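Local coordinates for protein dipeptide Epimerase (Enterococcus faecalis V583, PDB 3JVA) that belongs to the mandelate racemase/muconate lactonizing enzyme family of the enolase superfamily and binds a magnesium ion in its barrel domain, at residues B[117-122]-B[304-309]; B[160-165]-B[186-191]; B[213-218]-B[236-241]. All blocks are in the same frame, centred on the assembly; numbering follows the deposited sequence.

Interaction 1: residues B[117-122]-B[304-309]; sequences PLYQLL and AAHLAA
His306 sets its CG beside its own backbone N and anti to the carbonyl carbon (chi1 -83°), and this torsion swings the imidazole out from its helix toward the short helical turn around 118-121. Tyr119 CG sits between its backbone N and carbonyl carbon (chi1 68°), which brings CD2 beside the histidine. The polar link is a single hydrogen bond: the backbone N of Tyr119 donates to ND1 of His306 across 3.0 Å. The donor lies close to the imidazole plane, although the hydrogen bond is bent (136° at the hydrogen). An N-H in the first turn of a helix has no earlier carbonyl of that helix to bind, and histidine suits this buried place because its ring supplies an acceptor on a flat, packable frame. The two rings meet rim to rim, neither lying over the other's face, with CD2 of Tyr119 3.6 Å from His306 ND1. Leu118 comes in obliquely, with Leu118 CB 3.5 Å from His306 ND1. Farther along the turn, Leu122 lays CD1 on the helix backbone, 3.9 Å from CA of Leu307, and also meets CD1 of Leu307. The contact joins the turn that follows helix 96-114 to barrel helix 298-310, with Tyr107 packing on Leu118 and Leu122. Ile271 of helix 271-284 touches the same two leucines, and Leu307 continues onto Ala274, Leu275 and Ile290 of strand 287-290.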
loop_
_atom_site.group_PDB
_atom_site.type_symbol
_atom_site.label_atom_id
_atom_site.label_comp_id
_atom_site.label_asym_id
_atom_site.label_seq_id
_atom_site.Cartn_x
_atom_site.Cartn_y
_atom_site.Cartn_z
ATOM N N PRO B 117 -28.176 36.060 17.868
ATOM C CA PRO B 117 -27.667 36.243 16.507
ATOM C C PRO B 117 -27.221 34.841 16.103
ATOM O O PRO B 117 -26.780 34.066 16.951
ATOM C CB PRO B 117 -26.475 37.178 16.701
ATOM C CG PRO B 117 -26.837 37.951 17.927
ATOM C CD PRO B 117 -27.428 36.892 18.824
ATOM N N LEU B 118 -27.311 34.518 14.822
ATOM C CA LEU B 118 -26.947 33.183 14.372
ATOM C C LEU B 118 -25.543 32.713 14.741
ATOM O O LEU B 118 -25.360 31.554 15.112
ATOM C CB LEU B 118 -27.144 33.066 12.856
ATOM C CG LEU B 118 -26.867 31.693 12.231
ATOM C CD1 LEU B 118 -27.684 30.601 12.939
ATOM C CD2 LEU B 118 -27.220 31.749 10.752
ATOM N N TYR B 119 -24.548 33.591 14.648
ATOM C CA TYR B 119 -23.186 33.174 14.968
ATOM C C TYR B 119 -23.037 32.600 16.374
ATOM O O TYR B 119 -22.115 31.832 16.635
ATOM C CB TYR B 119 -22.198 34.330 14.752
ATOM C CG TYR B 119 -22.329 35.484 15.719
ATOM C CD1 TYR B 119 -21.823 35.395 17.013
ATOM C CD2 TYR B 119 -22.954 36.666 15.335
ATOM C CE1 TYR B 119 -21.937 36.463 17.906
ATOM C CE2 TYR B 119 -23.075 37.737 16.219
ATOM C CZ TYR B 119 -22.564 37.627 17.501
ATOM O OH TYR B 119 -22.681 38.682 18.380
ATOM N N GLN B 120 -23.946 32.958 17.277
ATOM C CA GLN B 120 -23.880 32.449 18.643
ATOM C C GLN B 120 -24.325 30.992 18.704
ATOM O O GLN B 120 -23.947 30.258 19.613
ATOM C CB GLN B 120 -24.747 33.301 19.578
ATOM C CG GLN B 120 -24.243 34.733 19.733
ATOM C CD GLN B 120 -22.953 34.826 20.532
ATOM O OE1 GLN B 120 -22.136 33.906 20.530
ATOM N NE2 GLN B 120 -22.760 35.952 21.208
ATOM N N LEU B 121 -25.128 30.572 17.731
ATOM C CA LEU B 121 -25.595 29.188 17.693
ATOM C C LEU B 121 -24.656 28.299 16.889
ATOM O O LEU B 121 -24.796 27.077 16.902
ATOM C CB LEU B 121 -26.988 29.105 17.063
ATOM C CG LEU B 121 -28.162 29.749 17.796
ATOM C CD1 LEU B 121 -29.430 29.572 16.973
ATOM C CD2 LEU B 121 -28.316 29.116 19.168
ATOM N N LEU B 122 -23.697 28.907 16.194
ATOM C CA LEU B 122 -22.782 28.151 15.348
ATOM C C LEU B 122 -21.331 28.036 15.819
ATOM O O LEU B 122 -20.472 27.616 15.045
ATOM C CB LEU B 122 -22.802 28.743 13.929
ATOM C CG LEU B 122 -24.182 28.845 13.265
ATOM C CD1 LEU B 122 -24.059 29.521 11.902
ATOM C CD2 LEU B 122 -24.788 27.448 13.113
ATOM N N ALA B 304 -23.483 32.809 5.412
ATOM C CA ALA B 304 -22.081 32.408 5.349
ATOM C C ALA B 304 -21.206 33.204 6.319
ATOM O O ALA B 304 -20.294 32.650 6.930
ATOM C CB ALA B 304 -21.560 32.554 3.917
ATOM N N ALA B 305 -21.488 34.498 6.464
ATOM C CA ALA B 305 -20.710 35.352 7.355
ATOM C C ALA B 305 -20.880 34.943 8.818
ATOM O O ALA B 305 -19.912 34.929 9.577
ATOM C CB ALA B 305 -21.106 36.818 7.156
ATOM N N HIS B 306 -22.104 34.609 9.217
ATOM C CA HIS B 306 -22.346 34.173 10.591
ATOM C C HIS B 306 -21.576 32.881 10.853
ATOM O O HIS B 306 -20.974 32.711 11.908
ATOM C CB HIS B 306 -23.847 33.956 10.826
ATOM C CG HIS B 306 -24.592 35.218 11.140
ATOM N ND1 HIS B 306 -24.845 35.630 12.430
ATOM C CD2 HIS B 306 -25.084 36.187 10.332
ATOM C CE1 HIS B 306 -25.461 36.798 12.404
ATOM N NE2 HIS B 306 -25.618 37.160 11.143
ATOM N N LEU B 307 -21.598 31.971 9.886
ATOM C CA LEU B 307 -20.882 30.708 10.022
ATOM C C LEU B 307 -19.372 30.942 10.110
ATOM O O LEU B 307 -18.694 30.370 10.967
ATOM C CB LEU B 307 -21.174 29.801 8.828
ATOM C CG LEU B 307 -20.393 28.479 8.838
ATOM C CD1 LEU B 307 -20.715 27.683 10.106
ATOM C CD2 LEU B 307 -20.740 27.679 7.598
ATOM N N ALA B 308 -18.854 31.776 9.213
ATOM C CA ALA B 308 -17.424 32.072 9.179
ATOM C C ALA B 308 -16.981 32.706 10.492
ATOM O O ALA B 308 -15.975 32.308 11.078
ATOM C CB ALA B 308 -17.112 33.002 8.012
ATOM N N ALA B 309 -17.740 33.688 10.960
ATOM C CA ALA B 309 -17.394 34.351 12.208
ATOM C C ALA B 309 -17.451 33.388 13.392
ATOM O O ALA B 309 -16.633 33.468 14.307
ATOM C CB ALA B 309 -18.336 35.528 12.450
#

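Interaction 2: residues B[160-165]-B[186-191]; sequences IKVGTG and LRLDAN. With MG (magnesium ion), chain O.
Val162 N makes a hydrogen bond to the carbonyl oxygen of Asp189 (2.9 Å) from an off-plane direction, not along a lone pair: the N-H points almost straight at the oxygen, yet the donor sits 42° out of the carbonyl plane. Earlier in the parallel ladder, Ile160 N binds Arg187 O and Asp189 N binds Ile160 O. On the face carrying Ile160 and Leu188, these two run side by side in the same direction, and the fit is tight, with CG1 of Ile160 only 3.4 Å from CD2 of Leu188. Ile160 also packs on Val173 and Ile176 of helix 166-180, and past the strand end Val162 CG2 meets Ala190 CB at 4.0 Å. At Gly163 a beta carbon would collide with Ala190 O, and the backbone adopts a positive phi suited to glycine. The other face carries the polar groups. CG of Asp189 stands anti to its backbone N (chi1 -168°), and the carboxylate divides its work. Asp189 OD2 binds the magnesium ion at 2.1 Å. Asp189 OD1 accepts from Asn191 N at 2.9 Å, closing an Asx turn, and also receives a bond from metal-bound water 1. Another metal-bound water, water 2, donates to OD1 of Asn191. A short two-oxygen side chain thus serves metal and turn together, implying a one-oxygen ligand whose rotation is probably held by the bonds to OD1.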
loop_
_atom_site.group_PDB
_atom_site.type_symbol
_atom_site.label_atom_id
_atom_site.label_comp_id
_atom_site.label_asym_id
_atom_site.label_seq_id
_atom_site.Cartn_x
_atom_site.Cartn_y
_atom_site.Cartn_z
ATOM N N ILE B 160 -8.411 37.411 -7.698
ATOM C CA ILE B 160 -8.545 37.522 -9.145
ATOM C C ILE B 160 -8.490 36.156 -9.810
ATOM O O ILE B 160 -7.809 35.242 -9.341
ATOM C CB ILE B 160 -7.444 38.409 -9.790
ATOM C CG1 ILE B 160 -6.101 37.687 -9.766
ATOM C CG2 ILE B 160 -7.350 39.741 -9.063
ATOM C CD1 ILE B 160 -5.045 38.339 -10.644
ATOM N N LYS B 161 -9.220 36.028 -10.908
ATOM C CA LYS B 161 -9.261 34.785 -11.660
ATOM C C LYS B 161 -8.059 34.700 -12.597
ATOM O O LYS B 161 -7.653 35.702 -13.187
ATOM C CB LYS B 161 -10.556 34.717 -12.472
ATOM C CG LYS B 161 -10.709 33.453 -13.302
ATOM C CD LYS B 161 -12.086 33.375 -13.968
ATOM C CE LYS B 161 -12.305 34.522 -14.941
ATOM N NZ LYS B 161 -13.634 34.443 -15.617
ATOM N N VAL B 162 -7.476 33.510 -12.704
ATOM C CA VAL B 162 -6.346 33.281 -13.603
ATOM C C VAL B 162 -6.664 32.037 -14.424
ATOM O O VAL B 162 -7.762 31.497 -14.325
ATOM C CB VAL B 162 -5.016 33.076 -12.839
ATOM C CG1 VAL B 162 -4.603 34.379 -12.163
ATOM C CG2 VAL B 162 -5.162 31.961 -11.813
ATOM N N GLY B 163 -5.708 31.580 -15.225
ATOM C CA GLY B 163 -5.944 30.418 -16.061
ATOM C C GLY B 163 -6.495 30.851 -17.409
ATOM O O GLY B 163 -7.016 30.037 -18.169
ATOM N N THR B 164 -6.380 32.144 -17.703
ATOM C CA THR B 164 -6.869 32.709 -18.962
ATOM C C THR B 164 -5.725 32.824 -19.964
ATOM O O THR B 164 -5.880 33.413 -21.036
ATOM C CB THR B 164 -7.436 34.126 -18.749
ATOM O OG1 THR B 164 -6.355 35.051 -18.564
ATOM C CG2 THR B 164 -8.326 34.166 -17.520
ATOM N N GLY B 165 -4.580 32.253 -19.606
ATOM C CA GLY B 165 -3.399 32.331 -20.446
ATOM C C GLY B 165 -2.330 32.915 -19.548
ATOM O O GLY B 165 -2.502 34.010 -19.013
ATOM N N LEU B 186 -2.871 38.529 -2.208
ATOM C CA LEU B 186 -3.461 38.251 -3.508
ATOM C C LEU B 186 -3.838 36.784 -3.609
ATOM O O LEU B 186 -2.977 35.910 -3.520
ATOM C CB LEU B 186 -2.478 38.602 -4.631
ATOM C CG LEU B 186 -2.137 40.081 -4.824
ATOM C CD1 LEU B 186 -1.088 40.222 -5.921
ATOM C CD2 LEU B 186 -3.396 40.852 -5.199
ATOM N N ARG B 187 -5.134 36.525 -3.769
ATOM C CA ARG B 187 -5.652 35.163 -3.906
ATOM C C ARG B 187 -6.031 34.940 -5.355
ATOM O O ARG B 187 -6.773 35.736 -5.933
ATOM C CB ARG B 187 -6.910 34.969 -3.058
ATOM C CG ARG B 187 -6.663 35.025 -1.593
ATOM C CD ARG B 187 -7.945 34.907 -0.791
ATOM N NE ARG B 187 -7.627 34.981 0.628
ATOM C CZ ARG B 187 -8.478 35.347 1.573
ATOM N NH1 ARG B 187 -9.723 35.682 1.262
ATOM N NH2 ARG B 187 -8.071 35.395 2.832
ATOM N N LEU B 188 -5.551 33.848 -5.937
ATOM C CA LEU B 188 -5.870 33.556 -7.322
ATOM C C LEU B 188 -6.802 32.359 -7.405
ATOM O O LEU B 188 -6.719 31.444 -6.590
ATOM C CB LEU B 188 -4.594 33.246 -8.107
ATOM C CG LEU B 188 -3.439 34.233 -7.929
ATOM C CD1 LEU B 188 -2.326 33.867 -8.893
ATOM C CD2 LEU B 188 -3.927 35.662 -8.169
ATOM N N ASP B 189 -7.708 32.384 -8.375
ATOM C CA ASP B 189 -8.603 31.255 -8.581
ATOM C C ASP B 189 -8.340 30.804 -10.005
ATOM O O ASP B 189 -8.689 31.510 -10.950
ATOM C CB ASP B 189 -10.070 31.660 -8.434
ATOM C CG ASP B 189 -10.987 30.459 -8.361
ATOM O OD1 ASP B 189 -10.670 29.444 -9.019
ATOM O OD2 ASP B 189 -12.013 30.526 -7.649
ATOM N N ALA B 190 -7.722 29.634 -10.159
ATOM C CA ALA B 190 -7.391 29.114 -11.484
ATOM C C ALA B 190 -8.556 28.430 -12.192
ATOM O O ALA B 190 -8.424 27.990 -13.332
ATOM C CB ALA B 190 -6.199 28.155 -11.384
ATOM N N ASN B 191 -9.693 28.340 -11.510
ATOM C CA ASN B 191 -10.897 27.735 -12.070
ATOM C C ASN B 191 -10.701 26.511 -12.965
ATOM O O ASN B 191 -11.132 26.506 -14.123
ATOM C CB ASN B 191 -11.705 28.804 -12.816
ATOM C CG ASN B 191 -12.342 29.812 -11.871
ATOM O OD1 ASN B 191 -13.201 29.465 -11.056
ATOM N ND2 ASN B 191 -11.918 31.063 -11.971
HETATM MG MG MG O . -13.196 29.094 -6.717
HETATM O O HOH W 1 -12.181 27.618 -7.761
HETATM O O HOH W 2 -14.566 29.097 -8.245
HETATM O O HOH W 3 -14.452 30.678 -5.991
#

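Interaction 3: residues B[213-218]-B[236-241]. With MG (magnesium ion), chain O.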
loop_
_atom_site.group_PDB
_atom_site.type_symbol
_atom_site.label_atom_id
_atom_site.label_comp_id
_atom_site.label_asym_id
_atom_site.label_seq_id
_atom_site.Cartn_x
_atom_site.Cartn_y
_atom_site.Cartn_z
ATOM N N LEU B 213 -2.431 32.224 -2.148
ATOM C CA LEU B 213 -2.907 30.886 -2.466
ATOM C C LEU B 213 -3.494 30.798 -3.863
ATOM O O LEU B 213 -3.857 31.809 -4.471
ATOM C CB LEU B 213 -3.962 30.445 -1.443
ATOM C CG LEU B 213 -5.261 31.261 -1.405
ATOM C CD1 LEU B 213 -6.196 30.827 -2.544
ATOM C CD2 LEU B 213 -5.949 31.051 -0.062
ATOM N N VAL B 214 -3.580 29.573 -4.369
ATOM C CA VAL B 214 -4.161 29.323 -5.676
ATOM C C VAL B 214 -5.275 28.306 -5.496
ATOM O O VAL B 214 -5.063 27.209 -4.975
ATOM C CB VAL B 214 -3.137 28.773 -6.674
ATOM C CG1 VAL B 214 -3.834 28.416 -7.980
ATOM C CG2 VAL B 214 -2.055 29.814 -6.921
ATOM N N GLU B 215 -6.456 28.701 -5.941
ATOM C CA GLU B 215 -7.662 27.901 -5.841
ATOM C C GLU B 215 -7.863 26.990 -7.048
ATOM O O GLU B 215 -7.678 27.412 -8.189
ATOM C CB GLU B 215 -8.846 28.857 -5.724
ATOM C CG GLU B 215 -10.080 28.305 -5.094
ATOM C CD GLU B 215 -11.140 29.378 -4.930
ATOM O OE1 GLU B 215 -10.789 30.525 -4.559
ATOM O OE2 GLU B 215 -12.318 29.074 -5.164
ATOM N N GLN B 216 -8.238 25.742 -6.775
ATOM C CA GLN B 216 -8.543 24.733 -7.790
ATOM C C GLN B 216 -7.789 24.852 -9.119
ATOM O O GLN B 216 -8.372 25.201 -10.142
ATOM C CB GLN B 216 -10.051 24.768 -8.063
ATOM C CG GLN B 216 -10.612 23.547 -8.769
ATOM C CD GLN B 216 -10.597 22.319 -7.889
ATOM O OE1 GLN B 216 -10.986 22.374 -6.717
ATOM N NE2 GLN B 216 -10.152 21.198 -8.445
ATOM N N PRO B 217 -6.489 24.525 -9.127
ATOM C CA PRO B 217 -5.724 24.625 -10.370
ATOM C C PRO B 217 -6.042 23.581 -11.447
ATOM O O PRO B 217 -5.750 23.799 -12.621
ATOM C CB PRO B 217 -4.278 24.554 -9.888
ATOM C CG PRO B 217 -4.369 23.657 -8.694
ATOM C CD PRO B 217 -5.622 24.157 -7.994
ATOM N N VAL B 218 -6.636 22.459 -11.051
ATOM C CA VAL B 218 -6.988 21.404 -12.004
ATOM C C VAL B 218 -8.468 21.028 -11.930
ATOM O O VAL B 218 -9.180 21.457 -11.021
ATOM C CB VAL B 218 -6.141 20.128 -11.766
ATOM C CG1 VAL B 218 -4.663 20.465 -11.883
ATOM C CG2 VAL B 218 -6.441 19.538 -10.384
ATOM N N THR B 236 0.293 27.874 -1.318
ATOM C CA THR B 236 -0.861 27.219 -0.702
ATOM C C THR B 236 -1.890 26.886 -1.782
ATOM O O THR B 236 -2.288 27.754 -2.556
ATOM C CB THR B 236 -1.520 28.147 0.339
ATOM O OG1 THR B 236 -0.610 28.363 1.426
ATOM C CG2 THR B 236 -2.823 27.540 0.861
ATOM N N ILE B 237 -2.317 25.626 -1.829
ATOM C CA ILE B 237 -3.302 25.184 -2.812
ATOM C C ILE B 237 -4.628 24.906 -2.114
ATOM O O ILE B 237 -4.667 24.208 -1.100
ATOM C CB ILE B 237 -2.851 23.896 -3.526
ATOM C CG1 ILE B 237 -1.541 24.152 -4.280
ATOM C CG2 ILE B 237 -3.925 23.436 -4.497
ATOM C CD1 ILE B 237 -1.653 25.234 -5.338
ATOM N N MET B 238 -5.704 25.454 -2.664
ATOM C CA MET B 238 -7.033 25.289 -2.088
ATOM C C MET B 238 -7.999 24.598 -3.033
ATOM O O MET B 238 -8.043 24.891 -4.229
ATOM C CB MET B 238 -7.598 26.663 -1.694
ATOM C CG MET B 238 -9.060 26.665 -1.264
ATOM S SD MET B 238 -9.574 28.313 -0.683
ATOM C CE MET B 238 -9.257 29.285 -2.091
ATOM N N ALA B 239 -8.771 23.663 -2.493
ATOM C CA ALA B 239 -9.759 22.966 -3.299
ATOM C C ALA B 239 -11.070 23.745 -3.226
ATOM O O ALA B 239 -11.454 24.222 -2.163
ATOM C CB ALA B 239 -9.974 21.544 -2.768
ATOM N N ASP B 240 -11.735 23.898 -4.363
ATOM C CA ASP B 240 -13.029 24.569 -4.404
ATOM C C ASP B 240 -14.007 23.566 -5.014
ATOM O O ASP B 240 -14.666 22.825 -4.288
ATOM C CB ASP B 240 -12.985 25.845 -5.253
ATOM C CG ASP B 240 -14.322 26.598 -5.258
ATOM O OD1 ASP B 240 -15.339 26.032 -4.808
ATOM O OD2 ASP B 240 -14.365 27.756 -5.717
ATOM N N GLU B 241 -14.074 23.525 -6.343
ATOM C CA GLU B 241 -14.979 22.616 -7.035
ATOM C C GLU B 241 -14.776 21.140 -6.664
ATOM O O GLU B 241 -15.709 20.344 -6.784
ATOM C CB GLU B 241 -14.864 22.795 -8.560
ATOM C CG GLU B 241 -15.516 24.069 -9.134
ATOM C CD GLU B 241 -14.778 25.363 -8.791
ATOM O OE1 GLU B 241 -13.585 25.308 -8.419
ATOM O OE2 GLU B 241 -15.392 26.447 -8.917
HETATM MG MG MG O . -13.196 29.094 -6.717
HETATM O O HOH W 2 -14.566 29.097 -8.245
HETATM O O HOH W 1 -12.181 27.618 -7.761
HETATM O O HOH W 3 -14.452 30.678 -5.991
#
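The magnesium site at the C-terminal ends of the barrel strands draws two of its three protein ligands from this contact, Glu215 and Asp240. Each gives one oxygen: OE2 of Glu215 binds the ion, and OD2 of Asp240 lies 2.0 Å from it. OD1 of Asp240 forms a salt bridge with Lys267. On the same face of the sheet as Glu215, Met238 lies alongside it, its bent tip bringing CE within 3.3 Å of Glu215 CG; this flexible, unbranched chain lets the methyl reach Leu213 CD1 too. The parallel ladder pairs Val214 N with Thr236 O, Met238 N with Val214 O and Gln216 N with Met238 O (2.7 Å). Gln216 then folds back, its chain bent at chi2 (69°), to accept from Asp240 N through OE1 at 2.9 Å while NE2 donates to Val218 O. One amide thus ties the loops that follow the two strands. Glu241 acts in the second shell, OE1 accepting from metal-bound water 1 at 2.8 Å and OE2 from water 2. On the barrel's outer face, Ile237 and Pro217 pack together and onto Ile203 of helix 196-206. Helix 223-232 covers the same pair, and strand 260-263 flanks Met238 within the sheet.

Overall arrangement
Interactions 2 and 3 are successive parts of one barrel wall: strands 185-189 and 213-215 are neighbours, and Leu188 O probably accepts from Glu215 N. Together they supply all three protein ligands of one magnesium ion, and they share its three waters. Each pairs parallel strands of a beta-alpha-beta unit, with Ile160, Leu188, Val214 and Ile237 on the outer face and the metal-binding acids on the inner face beside others such as Met238. Interaction 1 is equally buried but lies about 25 Å from interaction 3 and 29 Å from interaction 2, centre to centre. It joins helices from two family regions, the N-terminal domain and the barrel, through one backbone-to-imidazole bond and leucine packing.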